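Local structure of malonyl CoA-acyl carrier protein transacylase (Burkholderia pseudomallei 1710b, 3EZO) at residues 154-159 with 183-188; 164-169 with 259-264. The protein probably transfers the malonyl group from malonyl-CoA to the holo-acyl carrier protein, yielding malonyl-ACP and free CoA. All coordinates share one frame; numbering follows the deposited sequence.

Interaction 1: 154-159 with 183-188; sequences AEASAT and EKACEI
E155 leaves its helix with CG anti to the backbone N (chi1 -171°) and continues extended (chi2 177°), so it crosses obliquely over the tip of I188. Its CB is 3.9 Å from I188 CD1, and the next atom, E155 CG, closes to 3.5 Å of that methyl. The carboxylate carbon still lies against it, E155 CD to I188 CD1 measuring 3.6 Å. Both carboxylate oxygens border I188, OE1 near CG2 and OE2 near CD1, but part in their polar partners: OE1 forms a salt bridge with K192, whereas E155 OE2 accepts from a water 2.9 Å away. That water reaches NZ of K184 only weakly, so E155 and K184 are linked indirectly, with 5.9 Å between OE2 and NZ. Deeper down, A156 points at the partner helix and its CB sits 3.7 Å from A185 CB, small residues that let the backbones approach closely. At the far end, A156 O is gripped twice, by T159 N and T159 OG1, and the hydroxyl's bond to it places OG1 beside K184 CB. Helices 146-156 and 179-191 run in broadly opposite directions, with A156 and A185 both resting on V162 of the sheet, the helix pairing expected of a ferredoxin-like βαββαβ subdomain.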
ATOM      1  N   ALA A 154      -8.256  20.578  10.094  1.00 11.65           N
ATOM      2  CA  ALA A 154      -7.688  21.747  10.728  1.00 13.30           C
ATOM      3  C   ALA A 154      -8.669  22.260  11.805  1.00 14.80           C
ATOM      4  O   ALA A 154      -8.300  22.526  12.935  1.00 16.46           O
ATOM      5  CB  ALA A 154      -7.326  22.831   9.656  1.00 11.91           C
ATOM      6  N   GLU A 155      -9.944  22.264  11.479  1.00 16.35           N
ATOM      7  CA  GLU A 155     -10.981  22.628  12.421  1.00 17.61           C
ATOM      8  C   GLU A 155     -11.143  21.631  13.599  1.00 17.25           C
ATOM      9  O   GLU A 155     -11.202  22.048  14.777  1.00 16.54           O
ATOM     10  CB  GLU A 155     -12.278  22.774  11.621  1.00 18.26           C
ATOM     11  CG  GLU A 155     -13.433  23.352  12.387  1.00 23.66           C
ATOM     12  CD  GLU A 155     -14.637  23.533  11.502  1.00 29.22           C
ATOM     13  OE1 GLU A 155     -14.474  23.551  10.219  1.00 32.13           O
ATOM     14  OE2 GLU A 155     -15.726  23.641  12.104  1.00 32.28           O
ATOM     15  N   ALA A 156     -11.218  20.336  13.279  1.00 15.83           N
ATOM     16  CA  ALA A 156     -11.324  19.270  14.270  1.00 15.22           C
ATOM     17  C   ALA A 156     -10.127  19.225  15.250  1.00 15.83           C
ATOM     18  O   ALA A 156     -10.239  18.715  16.393  1.00 14.95           O
ATOM     19  CB  ALA A 156     -11.481  17.917  13.542  1.00 14.05           C
ATOM     20  N   SER A 157      -8.978  19.748  14.802  1.00 15.62           N
ATOM     21  CA  SER A 157      -7.715  19.585  15.521  1.00 15.75           C
ATOM     22  C   SER A 157      -7.681  20.244  16.892  1.00 15.53           C
ATOM     23  O   SER A 157      -6.855  19.875  17.727  1.00 14.68           O
ATOM     24  CB  SER A 157      -6.516  20.069  14.677  1.00 15.90           C
ATOM     25  OG  SER A 157      -6.124  19.027  13.762  1.00 20.23           O
ATOM     26  N   ALA A 158      -8.553  21.220  17.125  1.00 14.89           N
ATOM     27  CA  ALA A 158      -8.726  21.778  18.488  1.00 15.54           C
ATOM     28  C   ALA A 158      -9.071  20.718  19.530  1.00 15.36           C
ATOM     29  O   ALA A 158      -8.855  20.952  20.708  1.00 16.01           O
ATOM     30  CB  ALA A 158      -9.818  22.905  18.488  1.00 15.21           C
ATOM     31  N   THR A 159      -9.668  19.585  19.120  1.00 15.68           N
ATOM     32  CA  THR A 159      -9.998  18.502  20.057  1.00 15.78           C
ATOM     33  C   THR A 159      -8.921  17.441  20.155  1.00 15.94           C
ATOM     34  O   THR A 159      -8.977  16.595  21.035  1.00 16.56           O
ATOM     35  CB  THR A 159     -11.328  17.810  19.743  1.00 16.10           C
ATOM     36  OG1 THR A 159     -11.227  17.057  18.500  1.00 19.17           O
ATOM     37  CG2 THR A 159     -12.423  18.814  19.635  1.00 15.63           C
ATOM     38  N   GLU A 183     -13.122  11.518  15.693  1.00 18.90           N
ATOM     39  CA  GLU A 183     -14.567  11.704  15.979  1.00 19.77           C
ATOM     40  C   GLU A 183     -15.108  13.078  15.571  1.00 18.44           C
ATOM     41  O   GLU A 183     -16.098  13.195  14.829  1.00 19.15           O
ATOM     42  CB  GLU A 183     -14.848  11.424  17.463  1.00 19.74           C
ATOM     43  CG  GLU A 183     -15.007   9.956  17.677  1.00 26.19           C
ATOM     44  CD  GLU A 183     -15.187   9.569  19.134  1.00 31.61           C
ATOM     45  OE1 GLU A 183     -16.054  10.163  19.831  1.00 39.72           O
ATOM     46  OE2 GLU A 183     -14.465   8.656  19.571  1.00 36.76           O
ATOM     47  N   LYS A 184     -14.445  14.132  16.019  1.00 17.86           N
ATOM     48  CA  LYS A 184     -14.874  15.500  15.671  1.00 16.52           C
ATOM     49  C   LYS A 184     -14.774  15.771  14.171  1.00 16.15           C
ATOM     50  O   LYS A 184     -15.639  16.438  13.586  1.00 14.50           O
ATOM     51  CB  LYS A 184     -14.011  16.514  16.429  1.00 17.26           C
ATOM     52  CG  LYS A 184     -14.418  17.953  16.242  1.00 18.20           C
ATOM     53  CD  LYS A 184     -15.776  18.206  16.827  1.00 21.84           C
ATOM     54  CE  LYS A 184     -16.195  19.633  16.576  1.00 27.28           C
ATOM     55  NZ  LYS A 184     -15.194  20.589  17.173  1.00 32.85           N
ATOM     56  N   ALA A 185     -13.734  15.237  13.532  1.00 15.01           N
ATOM     57  CA  ALA A 185     -13.589  15.412  12.078  1.00 15.31           C
ATOM     58  C   ALA A 185     -14.741  14.730  11.349  1.00 15.20           C
ATOM     59  O   ALA A 185     -15.287  15.302  10.405  1.00 15.38           O
ATOM     60  CB  ALA A 185     -12.227  14.876  11.571  1.00 14.07           C
ATOM     61  N   CYS A 186     -15.120  13.527  11.769  1.00 16.10           N
ATOM     62  CA  CYS A 186     -16.316  12.881  11.161  1.00 17.39           C
ATOM     63  C   CYS A 186     -17.593  13.738  11.301  1.00 17.88           C
ATOM     64  O   CYS A 186     -18.363  13.942  10.352  1.00 17.66           O
ATOM     65  CB  CYS A 186     -16.526  11.472  11.720  1.00 16.88           C
ATOM     66  SG  CYS A 186     -15.226  10.352  11.209  1.00 17.85           S
ATOM     67  N   GLU A 187     -17.791  14.274  12.486  1.00 19.05           N
ATOM     68  CA  GLU A 187     -18.950  15.125  12.773  1.00 20.37           C
ATOM     69  C   GLU A 187     -18.947  16.372  11.888  1.00 19.43           C
ATOM     70  O   GLU A 187     -19.928  16.665  11.194  1.00 20.05           O
ATOM     71  CB  GLU A 187     -18.844  15.491  14.239  1.00 21.22           C
ATOM     72  CG  GLU A 187     -19.979  16.156  14.862  1.00 26.99           C
ATOM     73  CD  GLU A 187     -19.559  16.630  16.245  1.00 33.87           C
ATOM     74  OE1 GLU A 187     -19.194  15.744  17.076  1.00 38.08           O
ATOM     75  OE2 GLU A 187     -19.523  17.875  16.455  1.00 36.08           O
ATOM     76  N   ILE A 188     -17.817  17.074  11.848  1.00 18.97           N
ATOM     77  CA  ILE A 188     -17.670  18.246  10.959  1.00 18.48           C
ATOM     78  C   ILE A 188     -17.897  17.854   9.481  1.00 18.64           C
ATOM     79  O   ILE A 188     -18.629  18.551   8.740  1.00 17.14           O
ATOM     80  CB  ILE A 188     -16.295  18.947  11.143  1.00 18.54           C
ATOM     81  CG1 ILE A 188     -16.151  19.480  12.569  1.00 18.33           C
ATOM     82  CG2 ILE A 188     -16.125  20.096  10.159  1.00 16.29           C
ATOM     83  CD1 ILE A 188     -14.857  20.179  12.836  1.00 18.90           C
TER
HETATM   84  O   HOH W   1     -15.738  22.844  14.854  1.00 61.52           O

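Interaction 2: 164-169 with 259-264; sequences AVNFNA and GPVRWV
Three backbone hydrogen bonds define the tight part of this contact. V261 bridges N166 in the parallel pattern: its N donates to V165 O at 2.8 Å, and its O accepts from F167 N at 3.0 Å. The second bond arrives nearly along the C=O axis (171°), the first from above the carbonyl plane of V165. Past the single bridge, where the chain turns into helix 263-272, V264 N donates to F167 O at 2.9 Å, in the carbonyl plane. F167 O is crowded besides, with W263 CB at 3.3 Å and V264 CG2 at 3.4 Å. W263, its CG anti to the backbone N, turns its ring toward H97, L287 and L290, with an edge meeting N168 O in the ring plane. Packing loosens at P260 and R262, both partly exposed: the buried F167 ring lies alongside P260 with F167 CE2 4.1 Å from P260 CB, and the R262 guanidinium leads away to E265 and the carbonyl of I238. On the tight side, the V261 side chain comes, nearest atom to nearest atom, within about 3 Å of H207's and about 4 Å of S98's, both predicted catalytic, and G259 O is hydrogen-bonded to H207 ND1. V165 and N166 both face V174, a classic beta bulge: the bulged edge strand of the small subdomain docks on the segment bordering an acyltransferase's predicted active site.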
ATOM      1  N   ALA A 164      -5.343  14.607   7.183  1.00 11.01           N
ATOM      2  CA  ALA A 164      -5.745  13.863   5.984  1.00 11.26           C
ATOM      3  C   ALA A 164      -4.508  13.090   5.494  1.00 11.31           C
ATOM      4  O   ALA A 164      -3.484  13.684   5.166  1.00 11.61           O
ATOM      5  CB  ALA A 164      -6.303  14.783   4.934  1.00 11.04           C
ATOM      6  N   VAL A 165      -4.566  11.764   5.542  1.00 11.08           N
ATOM      7  CA  VAL A 165      -3.348  10.937   5.423  1.00 10.92           C
ATOM      8  C   VAL A 165      -3.292   9.957   4.243  1.00 11.47           C
ATOM      9  O   VAL A 165      -2.234   9.431   3.973  1.00 11.05           O
ATOM     10  CB  VAL A 165      -3.017  10.191   6.759  1.00 10.76           C
ATOM     11  CG1 VAL A 165      -2.965  11.182   7.956  1.00 10.43           C
ATOM     12  CG2 VAL A 165      -4.004   9.007   7.051  1.00 10.88           C
ATOM     13  N   ASN A 166      -4.432   9.661   3.605  1.00 12.26           N
ATOM     14  CA  ASN A 166      -4.477   8.887   2.331  1.00 13.16           C
ATOM     15  C   ASN A 166      -5.373   9.603   1.345  1.00 13.47           C
ATOM     16  O   ASN A 166      -6.599   9.674   1.546  1.00 14.63           O
ATOM     17  CB  ASN A 166      -5.097   7.503   2.498  1.00 13.39           C
ATOM     18  CG  ASN A 166      -4.214   6.500   3.257  1.00 15.53           C
ATOM     19  OD1 ASN A 166      -3.136   6.807   3.805  1.00 18.66           O
ATOM     20  ND2 ASN A 166      -4.696   5.295   3.305  1.00 16.68           N
ATOM     21  N   PHE A 167      -4.777  10.094   0.271  1.00 12.64           N
ATOM     22  CA  PHE A 167      -5.515  10.628  -0.845  1.00 12.24           C
ATOM     23  C   PHE A 167      -5.637   9.562  -1.943  1.00 12.27           C
ATOM     24  O   PHE A 167      -4.744   9.408  -2.764  1.00 11.35           O
ATOM     25  CB  PHE A 167      -4.798  11.902  -1.341  1.00 12.61           C
ATOM     26  CG  PHE A 167      -4.657  12.951  -0.277  1.00 13.08           C
ATOM     27  CD1 PHE A 167      -5.734  13.713   0.100  1.00 16.59           C
ATOM     28  CD2 PHE A 167      -3.449  13.144   0.376  1.00 17.65           C
ATOM     29  CE1 PHE A 167      -5.587  14.688   1.112  1.00 18.44           C
ATOM     30  CE2 PHE A 167      -3.309  14.110   1.366  1.00 18.93           C
ATOM     31  CZ  PHE A 167      -4.367  14.865   1.722  1.00 16.76           C
ATOM     32  N   ASN A 168      -6.790   8.872  -1.955  1.00 12.64           N
ATOM     33  CA  ASN A 168      -6.998   7.622  -2.689  1.00 12.58           C
ATOM     34  C   ASN A 168      -7.691   7.781  -4.018  1.00 13.22           C
ATOM     35  O   ASN A 168      -7.313   7.117  -4.988  1.00 14.01           O
ATOM     36  CB  ASN A 168      -7.801   6.657  -1.802  1.00 11.78           C
ATOM     37  CG  ASN A 168      -6.965   6.127  -0.670  1.00 12.42           C
ATOM     38  OD1 ASN A 168      -5.735   6.298  -0.669  1.00 13.43           O
ATOM     39  ND2 ASN A 168      -7.599   5.532   0.311  1.00 10.33           N
ATOM     40  N   ALA A 169      -8.689   8.657  -4.064  1.00 12.83           N
ATOM     41  CA  ALA A 169      -9.377   9.006  -5.310  1.00 14.23           C
ATOM     42  C   ALA A 169     -10.088  10.302  -5.055  1.00 14.82           C
ATOM     43  O   ALA A 169     -10.278  10.687  -3.894  1.00 15.66           O
ATOM     44  CB  ALA A 169     -10.395   7.902  -5.697  1.00 13.60           C
ATOM     45  N   GLY A 259       3.622   9.956   7.296  1.00 11.56           N
ATOM     46  CA  GLY A 259       3.215  11.022   6.366  1.00 12.12           C
ATOM     47  C   GLY A 259       2.199  10.531   5.356  1.00 12.25           C
ATOM     48  O   GLY A 259       1.967   9.317   5.243  1.00 11.12           O
ATOM     49  N   PRO A 260       1.579  11.484   4.622  1.00 13.10           N
ATOM     50  CA  PRO A 260       0.477  11.219   3.715  1.00 12.79           C
ATOM     51  C   PRO A 260       0.830  10.391   2.498  1.00 11.97           C
ATOM     52  O   PRO A 260       1.838  10.604   1.867  1.00 11.79           O
ATOM     53  CB  PRO A 260       0.012  12.611   3.296  1.00 12.83           C
ATOM     54  CG  PRO A 260       1.176  13.494   3.595  1.00 15.34           C
ATOM     55  CD  PRO A 260       1.845  12.928   4.737  1.00 13.20           C
ATOM     56  N   VAL A 261      -0.059   9.449   2.184  1.00 11.61           N
ATOM     57  CA  VAL A 261       0.048   8.633   0.997  1.00 10.50           C
ATOM     58  C   VAL A 261      -0.662   9.388  -0.101  1.00 10.72           C
ATOM     59  O   VAL A 261      -1.896   9.514  -0.096  1.00  9.93           O
ATOM     60  CB  VAL A 261      -0.544   7.218   1.243  1.00  9.93           C
ATOM     61  CG1 VAL A 261      -0.508   6.380  -0.019  1.00  7.69           C
ATOM     62  CG2 VAL A 261       0.256   6.533   2.391  1.00 11.09           C
ATOM     63  N   ARG A 262       0.119   9.888  -1.056  1.00 10.91           N
ATOM     64  CA  ARG A 262      -0.418  10.792  -2.083  1.00 11.19           C
ATOM     65  C   ARG A 262      -0.748   9.987  -3.326  1.00 10.76           C
ATOM     66  O   ARG A 262      -0.131  10.127  -4.390  1.00 11.20           O
ATOM     67  CB  ARG A 262       0.563  11.917  -2.355  1.00 10.77           C
ATOM     68  CG  ARG A 262       0.710  12.835  -1.120  1.00 12.44           C
ATOM     69  CD  ARG A 262       1.942  13.732  -1.146  1.00 11.50           C
ATOM     70  NE  ARG A 262       1.885  14.744  -2.197  1.00 10.95           N
ATOM     71  CZ  ARG A 262       2.935  15.483  -2.563  1.00 13.16           C
ATOM     72  NH1 ARG A 262       4.103  15.360  -1.943  1.00 12.15           N
ATOM     73  NH2 ARG A 262       2.804  16.369  -3.523  1.00 10.85           N
ATOM     74  N   TRP A 263      -1.728   9.127  -3.179  1.00 10.47           N
ATOM     75  CA  TRP A 263      -1.923   8.080  -4.177  1.00 10.67           C
ATOM     76  C   TRP A 263      -2.479   8.631  -5.495  1.00 10.42           C
ATOM     77  O   TRP A 263      -2.011   8.258  -6.582  1.00 10.74           O
ATOM     78  CB  TRP A 263      -2.798   6.944  -3.646  1.00 10.34           C
ATOM     79  CG  TRP A 263      -2.894   5.860  -4.675  1.00 10.66           C
ATOM     80  CD1 TRP A 263      -3.992   5.532  -5.422  1.00  9.32           C
ATOM     81  CD2 TRP A 263      -1.817   5.032  -5.155  1.00  8.84           C
ATOM     82  NE1 TRP A 263      -3.682   4.523  -6.290  1.00  8.58           N
ATOM     83  CE2 TRP A 263      -2.355   4.192  -6.154  1.00 10.93           C
ATOM     84  CE3 TRP A 263      -0.480   4.894  -4.812  1.00  9.08           C
ATOM     85  CZ2 TRP A 263      -1.573   3.233  -6.833  1.00  8.83           C
ATOM     86  CZ3 TRP A 263       0.288   3.964  -5.479  1.00  8.08           C
ATOM     87  CH2 TRP A 263      -0.254   3.154  -6.502  1.00  5.89           C
ATOM     88  N   VAL A 264      -3.461   9.516  -5.403  1.00 10.16           N
ATOM     89  CA  VAL A 264      -3.964  10.221  -6.572  1.00  9.59           C
ATOM     90  C   VAL A 264      -2.813  10.797  -7.371  1.00  9.79           C
ATOM     91  O   VAL A 264      -2.691  10.566  -8.563  1.00 10.26           O
ATOM     92  CB  VAL A 264      -5.003  11.337  -6.172  1.00  9.96           C
ATOM     93  CG1 VAL A 264      -5.378  12.247  -7.376  1.00  8.60           C
ATOM     94  CG2 VAL A 264      -6.232  10.701  -5.565  1.00  8.03           C
TER

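How the interactions relate
Both contacts involve the small antiparallel subdomain, but at different depths. Interaction 1, whose centre is about 26 Å from the chain centre, packs its two helices together and is only partly buried, with charged ends and a water at the margin. Interaction 2, its centre about 11 Å from the chain centre, is buried and joins the subdomain's edge strand 162-169 to the segment leading into helix 263-272. Their chemistry follows position: side-chain contacts between methyls and aliphatic stems join 154-159 to 183-188, whereas backbone hydrogen bonds dominate between 164-169 and 259-264. Helix 146-156 and strand 162-169 are consecutive in the chain, yet the contacts do not touch, their nearest atoms being about 7 Å apart.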